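Local coordinates for L0028 (Mitochondria associated protein) (Escherichia coli, PDB 3GCG) that binds the host GTPase Cdc42 and, as a member of a family of bacterial GEF mimics, probably promotes its nucleotide exchange, at residues T50-R54 with S139-F143; I79-V83 with I158-I163. The contacts are given in a common frame with arbitrary orientation. Residues are numbered along the deposited sequence.

Both contacts are buried helix-helix packings in an all-helical chain: contact 1 joins helices 41-67 and 124-146, and contact 2 joins the helices that follow each of them, 73-87 and 152-166. Their segments alternate along the chain. Contact 1 lies about 3 Å from the chain centre, where Cdc42 also packs on T50 and R54; contact 2 lies about 17 Å from it, and Cdc42 does not touch its segments. Chemistry follows place: widely spaced axes in contact 1 are bridged by stacked rings and a water, whereas small and branched aliphatic groups let the helices of contact 2 come closer. Though the contact centres are about 17 Å apart, S53 O touches F80 CZ at 3.7 Å.

Contact 1 of 2, residues T50-R54 with S139-F143; sequences TYISR and SQEIF
In the all-helical fold of this IpaB/EvcA-family protein, helical segments 50-54 and 139-143 cross at -127°; a buried ring stack and a water hold helices 41-67 and 124-146 together near the chain centre, beside the Cdc42 contacts of T50 and R54. The axes approach only to 11.9 Å, and the nearest CA atoms, Y51 and F143, are 8.0 Å apart, so large side chains fill the gap. Y51 and F143, both with t chi1, point toward the opposite helix and form an offset stack, centroids 4.1 Å apart and planes at 20°; F143 CB adds a CH-pi contact 4.0 Å from the Y51 ring centroid. I52 brings CG1 within 3.7 Å of F143 CZ. Beyond the stacking face, Y51 OH packs 3.1 Å from Q140 CA and binds a water at 2.7 Å. This water donates to S139 OG at 2.7 Å and accepts weakly from R54 NH2 at 3.3 Å. R54 NH2 also forms a salt bridge with E136, and S139 OG a hydrogen bond with I135 O.

Contact 2 of 2, residues I79-V83 with I158-I163; sequences IFRAV and ITQNAI
I79, V83 and A162 carry most of the interface between helical segments 79-83 and 158-163, which cross at +136°, so they run roughly antiparallel, with axes approaching to 9.2 Å. It is alanine-mediated close packing, away from Cdc42. CA atoms are 5.6 Å apart for I79 and A162 and 6.0 Å for V83 and T159. A162 permits this closeness: its methyl points toward the other helix, with A162 CB 3.9 Å from I79 CG2, 4.2 Å from V83 CG2 and 4.2 Å from A82 CB, where a second alanine again saves space. I79, in the m,t rotamer, extends CD1 to 4.0 Å from I163 CG1. V83, with t chi1, sets CG2 4.4 Å from I158 CG2 and 3.6 Å from T159 OG1; that hydroxyl is hydrogen-bonded to I155 O of its own helix, so it can tolerate an apolar neighbour. No hydrogen bond crosses between the segments. Helix 41-67 flanks the pair, V56 touching F80 and T159 and L60 touching I163, so helices 73-87 and 152-166 pack on each other and both on it.

Contact 1 of 2, residues T50-R54 with S139-F143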
ATOM      1  N   THR B  50      -2.538  11.242   6.708  1.00 20.62           N
ATOM      2  CA  THR B  50      -2.681  10.030   5.911  1.00 20.76           C
ATOM      3  C   THR B  50      -3.988   9.288   6.212  1.00 20.03           C
ATOM      4  O   THR B  50      -4.721   8.929   5.289  1.00 20.60           O
ATOM      5  CB  THR B  50      -1.495   9.067   6.132  1.00 19.24           C
ATOM      6  OG1 THR B  50      -0.313   9.634   5.557  1.00 18.22           O
ATOM      7  CG2 THR B  50      -1.770   7.714   5.485  1.00 16.68           C
ATOM      8  N   TYR B  51      -4.265   9.056   7.495  1.00 18.42           N
ATOM      9  CA  TYR B  51      -5.483   8.354   7.917  1.00 19.06           C
ATOM     10  C   TYR B  51      -6.742   9.116   7.503  1.00 18.68           C
ATOM     11  O   TYR B  51      -7.721   8.527   7.044  1.00 18.29           O
ATOM     12  CB  TYR B  51      -5.507   8.159   9.435  1.00 18.13           C
ATOM     13  CG  TYR B  51      -6.662   7.291   9.887  1.00 17.39           C
ATOM     14  CD1 TYR B  51      -6.523   5.908   9.996  1.00 16.46           C
ATOM     15  CD2 TYR B  51      -7.923   7.845  10.118  1.00 19.52           C
ATOM     16  CE1 TYR B  51      -7.602   5.098  10.316  1.00 16.37           C
ATOM     17  CE2 TYR B  51      -9.017   7.043  10.433  1.00 19.36           C
ATOM     18  CZ  TYR B  51      -8.849   5.674  10.529  1.00 20.02           C
ATOM     19  OH  TYR B  51      -9.940   4.882  10.817  1.00 24.05           O
ATOM     20  N   ILE B  52      -6.707  10.430   7.675  1.00 19.48           N
ATOM     21  CA  ILE B  52      -7.827  11.279   7.314  1.00 19.15           C
ATOM     22  C   ILE B  52      -8.021  11.305   5.799  1.00 17.91           C
ATOM     23  O   ILE B  52      -9.157  11.259   5.319  1.00 16.35           O
ATOM     24  CB  ILE B  52      -7.609  12.709   7.820  1.00 19.80           C
ATOM     25  CG1 ILE B  52      -7.602  12.720   9.350  1.00 21.38           C
ATOM     26  CG2 ILE B  52      -8.707  13.629   7.284  1.00 22.61           C
ATOM     27  CD1 ILE B  52      -7.187  14.074   9.939  1.00 23.40           C
ATOM     28  N   SER B  53      -6.913  11.379   5.056  1.00 16.42           N
ATOM     29  CA  SER B  53      -6.958  11.400   3.591  1.00 15.72           C
ATOM     30  C   SER B  53      -7.504  10.095   3.052  1.00 15.20           C
ATOM     31  O   SER B  53      -8.242  10.076   2.072  1.00 15.59           O
ATOM     32  CB  SER B  53      -5.564  11.619   2.996  1.00 14.75           C
ATOM     33  OG  SER B  53      -5.082  12.913   3.291  1.00 14.50           O
ATOM     34  N   ARG B  54      -7.127   8.994   3.683  1.00 16.18           N
ATOM     35  CA  ARG B  54      -7.610   7.708   3.228  1.00 18.19           C
ATOM     36  C   ARG B  54      -9.103   7.609   3.553  1.00 16.73           C
ATOM     37  O   ARG B  54      -9.878   7.083   2.759  1.00 17.26           O
ATOM     38  CB  ARG B  54      -6.775   6.588   3.862  1.00 21.13           C
ATOM     39  CG  ARG B  54      -7.419   5.775   4.941  1.00 27.30           C
ATOM     40  CD  ARG B  54      -8.004   4.493   4.397  1.00 31.15           C
ATOM     41  NE  ARG B  54      -8.352   3.590   5.490  1.00 38.45           N
ATOM     42  CZ  ARG B  54      -7.484   2.806   6.120  1.00 41.02           C
ATOM     43  NH1 ARG B  54      -6.207   2.794   5.757  1.00 43.15           N
ATOM     44  NH2 ARG B  54      -7.886   2.057   7.141  1.00 44.07           N
ATOM     45  N   SER B 139      -8.004   0.096  14.127  1.00 20.39           N
ATOM     46  CA  SER B 139      -7.199   1.278  13.826  1.00 23.82           C
ATOM     47  C   SER B 139      -8.083   2.517  13.909  1.00 23.17           C
ATOM     48  O   SER B 139      -7.640   3.571  14.350  1.00 22.00           O
ATOM     49  CB  SER B 139      -6.546   1.180  12.438  1.00 23.19           C
ATOM     50  OG  SER B 139      -7.512   1.063  11.420  1.00 26.28           O
ATOM     51  N   GLN B 140      -9.339   2.394  13.498  1.00 24.56           N
ATOM     52  CA  GLN B 140     -10.233   3.540  13.574  1.00 28.66           C
ATOM     53  C   GLN B 140     -10.389   3.914  15.040  1.00 29.46           C
ATOM     54  O   GLN B 140     -10.395   5.094  15.395  1.00 28.10           O
ATOM     55  CB  GLN B 140     -11.609   3.218  12.986  1.00 29.72           C
ATOM     56  CG  GLN B 140     -12.588   4.371  13.122  1.00 32.78           C
ATOM     57  CD  GLN B 140     -13.968   4.040  12.604  1.00 33.55           C
ATOM     58  OE1 GLN B 140     -14.143   3.745  11.422  1.00 37.92           O
ATOM     59  NE2 GLN B 140     -14.959   4.092  13.485  1.00 33.29           N
ATOM     60  N   GLU B 141     -10.513   2.895  15.885  1.00 29.65           N
ATOM     61  CA  GLU B 141     -10.661   3.114  17.314  1.00 31.17           C
ATOM     62  C   GLU B 141      -9.374   3.727  17.874  1.00 30.74           C
ATOM     63  O   GLU B 141      -9.423   4.619  18.717  1.00 31.40           O
ATOM     64  CB  GLU B 141     -11.007   1.790  18.011  1.00 32.47           C
ATOM     65  CG  GLU B 141     -12.285   1.144  17.460  1.00 35.97           C
ATOM     66  CD  GLU B 141     -12.674  -0.166  18.150  1.00 38.92           C
ATOM     67  OE1 GLU B 141     -11.837  -1.093  18.220  1.00 41.21           O
ATOM     68  OE2 GLU B 141     -13.831  -0.277  18.613  1.00 41.64           O
ATOM     69  N   ILE B 142      -8.225   3.271  17.381  1.00 29.94           N
ATOM     70  CA  ILE B 142      -6.938   3.787  17.841  1.00 27.82           C
ATOM     71  C   ILE B 142      -6.729   5.216  17.382  1.00 28.76           C
ATOM     72  O   ILE B 142      -6.141   6.031  18.096  1.00 29.26           O
ATOM     73  CB  ILE B 142      -5.771   2.927  17.333  1.00 26.38           C
ATOM     74  CG1 ILE B 142      -5.721   1.625  18.132  1.00 27.82           C
ATOM     75  CG2 ILE B 142      -4.456   3.685  17.456  1.00 28.18           C
ATOM     76  CD1 ILE B 142      -4.577   0.714  17.756  1.00 29.01           C
ATOM     77  N   PHE B 143      -7.215   5.513  16.185  1.00 27.65           N
ATOM     78  CA  PHE B 143      -7.096   6.846  15.625  1.00 27.47           C
ATOM     79  C   PHE B 143      -7.912   7.862  16.426  1.00 28.06           C
ATOM     80  O   PHE B 143      -7.408   8.920  16.804  1.00 28.05           O
ATOM     81  CB  PHE B 143      -7.585   6.849  14.174  1.00 26.22           C
ATOM     82  CG  PHE B 143      -7.673   8.224  13.568  1.00 25.89           C
ATOM     83  CD1 PHE B 143      -6.518   8.928  13.232  1.00 24.95           C
ATOM     84  CD2 PHE B 143      -8.913   8.821  13.352  1.00 25.04           C
ATOM     85  CE1 PHE B 143      -6.588  10.207  12.689  1.00 25.50           C
ATOM     86  CE2 PHE B 143      -9.005  10.105  12.807  1.00 27.13           C
ATOM     87  CZ  PHE B 143      -7.836  10.803  12.474  1.00 28.63           C
TER
HETATM   88  O   HOH W   1      -9.490   2.322  10.037  1.00 33.72           O

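Contact 2 of 2, residues I79-V83 with I158-I163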
ATOM      1  N   ILE B  79     -12.676  18.710  -3.818  1.00 20.09           N
ATOM      2  CA  ILE B  79     -13.276  18.024  -2.683  1.00 19.51           C
ATOM      3  C   ILE B  79     -12.268  17.923  -1.539  1.00 19.41           C
ATOM      4  O   ILE B  79     -12.608  18.166  -0.380  1.00 17.32           O
ATOM      5  CB  ILE B  79     -13.793  16.619  -3.093  1.00 18.81           C
ATOM      6  CG1 ILE B  79     -15.020  16.772  -4.006  1.00 18.74           C
ATOM      7  CG2 ILE B  79     -14.176  15.817  -1.864  1.00 16.74           C
ATOM      8  CD1 ILE B  79     -15.518  15.475  -4.611  1.00 16.85           C
ATOM      9  N   PHE B  80     -11.023  17.593  -1.868  1.00 17.84           N
ATOM     10  CA  PHE B  80      -9.998  17.483  -0.850  1.00 21.06           C
ATOM     11  C   PHE B  80      -9.691  18.817  -0.169  1.00 22.38           C
ATOM     12  O   PHE B  80      -9.489  18.862   1.042  1.00 22.04           O
ATOM     13  CB  PHE B  80      -8.719  16.875  -1.438  1.00 20.28           C
ATOM     14  CG  PHE B  80      -8.565  15.408  -1.138  1.00 19.91           C
ATOM     15  CD1 PHE B  80      -9.259  14.457  -1.870  1.00 18.73           C
ATOM     16  CD2 PHE B  80      -7.774  14.988  -0.075  1.00 19.27           C
ATOM     17  CE1 PHE B  80      -9.167  13.108  -1.543  1.00 20.14           C
ATOM     18  CE2 PHE B  80      -7.676  13.648   0.260  1.00 18.67           C
ATOM     19  CZ  PHE B  80      -8.374  12.704  -0.472  1.00 21.02           C
ATOM     20  N   ARG B  81      -9.666  19.901  -0.938  1.00 25.45           N
ATOM     21  CA  ARG B  81      -9.400  21.211  -0.356  1.00 28.65           C
ATOM     22  C   ARG B  81     -10.582  21.623   0.521  1.00 28.96           C
ATOM     23  O   ARG B  81     -10.402  22.214   1.592  1.00 28.21           O
ATOM     24  CB  ARG B  81      -9.181  22.262  -1.448  1.00 32.78           C
ATOM     25  CG  ARG B  81      -8.017  23.212  -1.161  1.00 41.28           C
ATOM     26  CD  ARG B  81      -7.965  23.629   0.318  1.00 45.94           C
ATOM     27  NE  ARG B  81      -6.791  24.448   0.622  1.00 51.74           N
ATOM     28  CZ  ARG B  81      -6.375  24.750   1.851  1.00 53.89           C
ATOM     29  NH1 ARG B  81      -7.034  24.301   2.912  1.00 55.11           N
ATOM     30  NH2 ARG B  81      -5.296  25.505   2.020  1.00 54.65           N
ATOM     31  N   ALA B  82     -11.794  21.298   0.069  1.00 27.29           N
ATOM     32  CA  ALA B  82     -12.994  21.622   0.827  1.00 25.57           C
ATOM     33  C   ALA B  82     -12.948  20.910   2.172  1.00 25.25           C
ATOM     34  O   ALA B  82     -13.199  21.513   3.216  1.00 26.45           O
ATOM     35  CB  ALA B  82     -14.237  21.208   0.050  1.00 24.53           C
ATOM     36  N   VAL B  83     -12.614  19.626   2.155  1.00 25.38           N
ATOM     37  CA  VAL B  83     -12.529  18.875   3.401  1.00 26.00           C
ATOM     38  C   VAL B  83     -11.362  19.406   4.205  1.00 27.01           C
ATOM     39  O   VAL B  83     -11.392  19.417   5.432  1.00 26.86           O
ATOM     40  CB  VAL B  83     -12.304  17.382   3.151  1.00 24.47           C
ATOM     41  CG1 VAL B  83     -11.970  16.684   4.461  1.00 22.77           C
ATOM     42  CG2 VAL B  83     -13.550  16.775   2.537  1.00 26.19           C
ATOM     43  N   ILE B 158     -18.612  15.263   6.496  1.00 21.08           N
ATOM     44  CA  ILE B 158     -18.065  16.468   5.899  1.00 21.51           C
ATOM     45  C   ILE B 158     -17.720  16.203   4.433  1.00 21.29           C
ATOM     46  O   ILE B 158     -18.021  17.018   3.561  1.00 21.25           O
ATOM     47  CB  ILE B 158     -16.802  16.917   6.652  1.00 23.83           C
ATOM     48  CG1 ILE B 158     -17.185  17.365   8.067  1.00 21.94           C
ATOM     49  CG2 ILE B 158     -16.097  18.021   5.876  1.00 23.17           C
ATOM     50  CD1 ILE B 158     -15.999  17.770   8.925  1.00 24.63           C
ATOM     51  N   THR B 159     -17.100  15.055   4.165  1.00 20.47           N
ATOM     52  CA  THR B 159     -16.729  14.688   2.799  1.00 21.11           C
ATOM     53  C   THR B 159     -17.971  14.528   1.921  1.00 21.96           C
ATOM     54  O   THR B 159     -18.021  15.046   0.804  1.00 20.07           O
ATOM     55  CB  THR B 159     -15.927  13.368   2.771  1.00 21.31           C
ATOM     56  OG1 THR B 159     -14.732  13.516   3.550  1.00 20.58           O
ATOM     57  CG2 THR B 159     -15.560  12.991   1.341  1.00 18.60           C
ATOM     58  N   GLN B 160     -18.968  13.807   2.432  1.00 22.81           N
ATOM     59  CA  GLN B 160     -20.216  13.586   1.704  1.00 24.45           C
ATOM     60  C   GLN B 160     -20.811  14.920   1.262  1.00 23.78           C
ATOM     61  O   GLN B 160     -21.310  15.062   0.140  1.00 24.08           O
ATOM     62  CB  GLN B 160     -21.237  12.854   2.590  1.00 28.00           C
ATOM     63  CG  GLN B 160     -20.940  11.382   2.815  1.00 34.47           C
ATOM     64  CD  GLN B 160     -21.979  10.696   3.689  1.00 37.79           C
ATOM     65  OE1 GLN B 160     -22.186  11.077   4.845  1.00 39.45           O
ATOM     66  NE2 GLN B 160     -22.635   9.673   3.141  1.00 39.10           N
ATOM     67  N   ASN B 161     -20.756  15.894   2.163  1.00 21.23           N
ATOM     68  CA  ASN B 161     -21.283  17.223   1.897  1.00 21.23           C
ATOM     69  C   ASN B 161     -20.433  17.932   0.845  1.00 20.74           C
ATOM     70  O   ASN B 161     -20.928  18.795   0.125  1.00 21.39           O
ATOM     71  CB  ASN B 161     -21.311  18.039   3.193  1.00 22.44           C
ATOM     72  CG  ASN B 161     -22.408  19.083   3.197  1.00 26.27           C
ATOM     73  OD1 ASN B 161     -22.141  20.284   3.120  1.00 28.99           O
ATOM     74  ND2 ASN B 161     -23.656  18.628   3.276  1.00 23.66           N
ATOM     75  N   ALA B 162     -19.152  17.577   0.769  1.00 19.98           N
ATOM     76  CA  ALA B 162     -18.258  18.172  -0.222  1.00 19.56           C
ATOM     77  C   ALA B 162     -18.616  17.567  -1.575  1.00 19.21           C
ATOM     78  O   ALA B 162     -18.761  18.277  -2.573  1.00 19.51           O
ATOM     79  CB  ALA B 162     -16.799  17.863   0.122  1.00 18.86           C
ATOM     80  N   ILE B 163     -18.757  16.246  -1.601  1.00 18.02           N
ATOM     81  CA  ILE B 163     -19.115  15.554  -2.831  1.00 20.43           C
ATOM     82  C   ILE B 163     -20.427  16.142  -3.373  1.00 22.33           C
ATOM     83  O   ILE B 163     -20.553  16.434  -4.563  1.00 18.62           O
ATOM     84  CB  ILE B 163     -19.301  14.045  -2.576  1.00 20.26           C
ATOM     85  CG1 ILE B 163     -17.968  13.429  -2.154  1.00 19.09           C
ATOM     86  CG2 ILE B 163     -19.838  13.358  -3.832  1.00 18.92           C
ATOM     87  CD1 ILE B 163     -18.068  11.963  -1.763  1.00 18.99           C
TER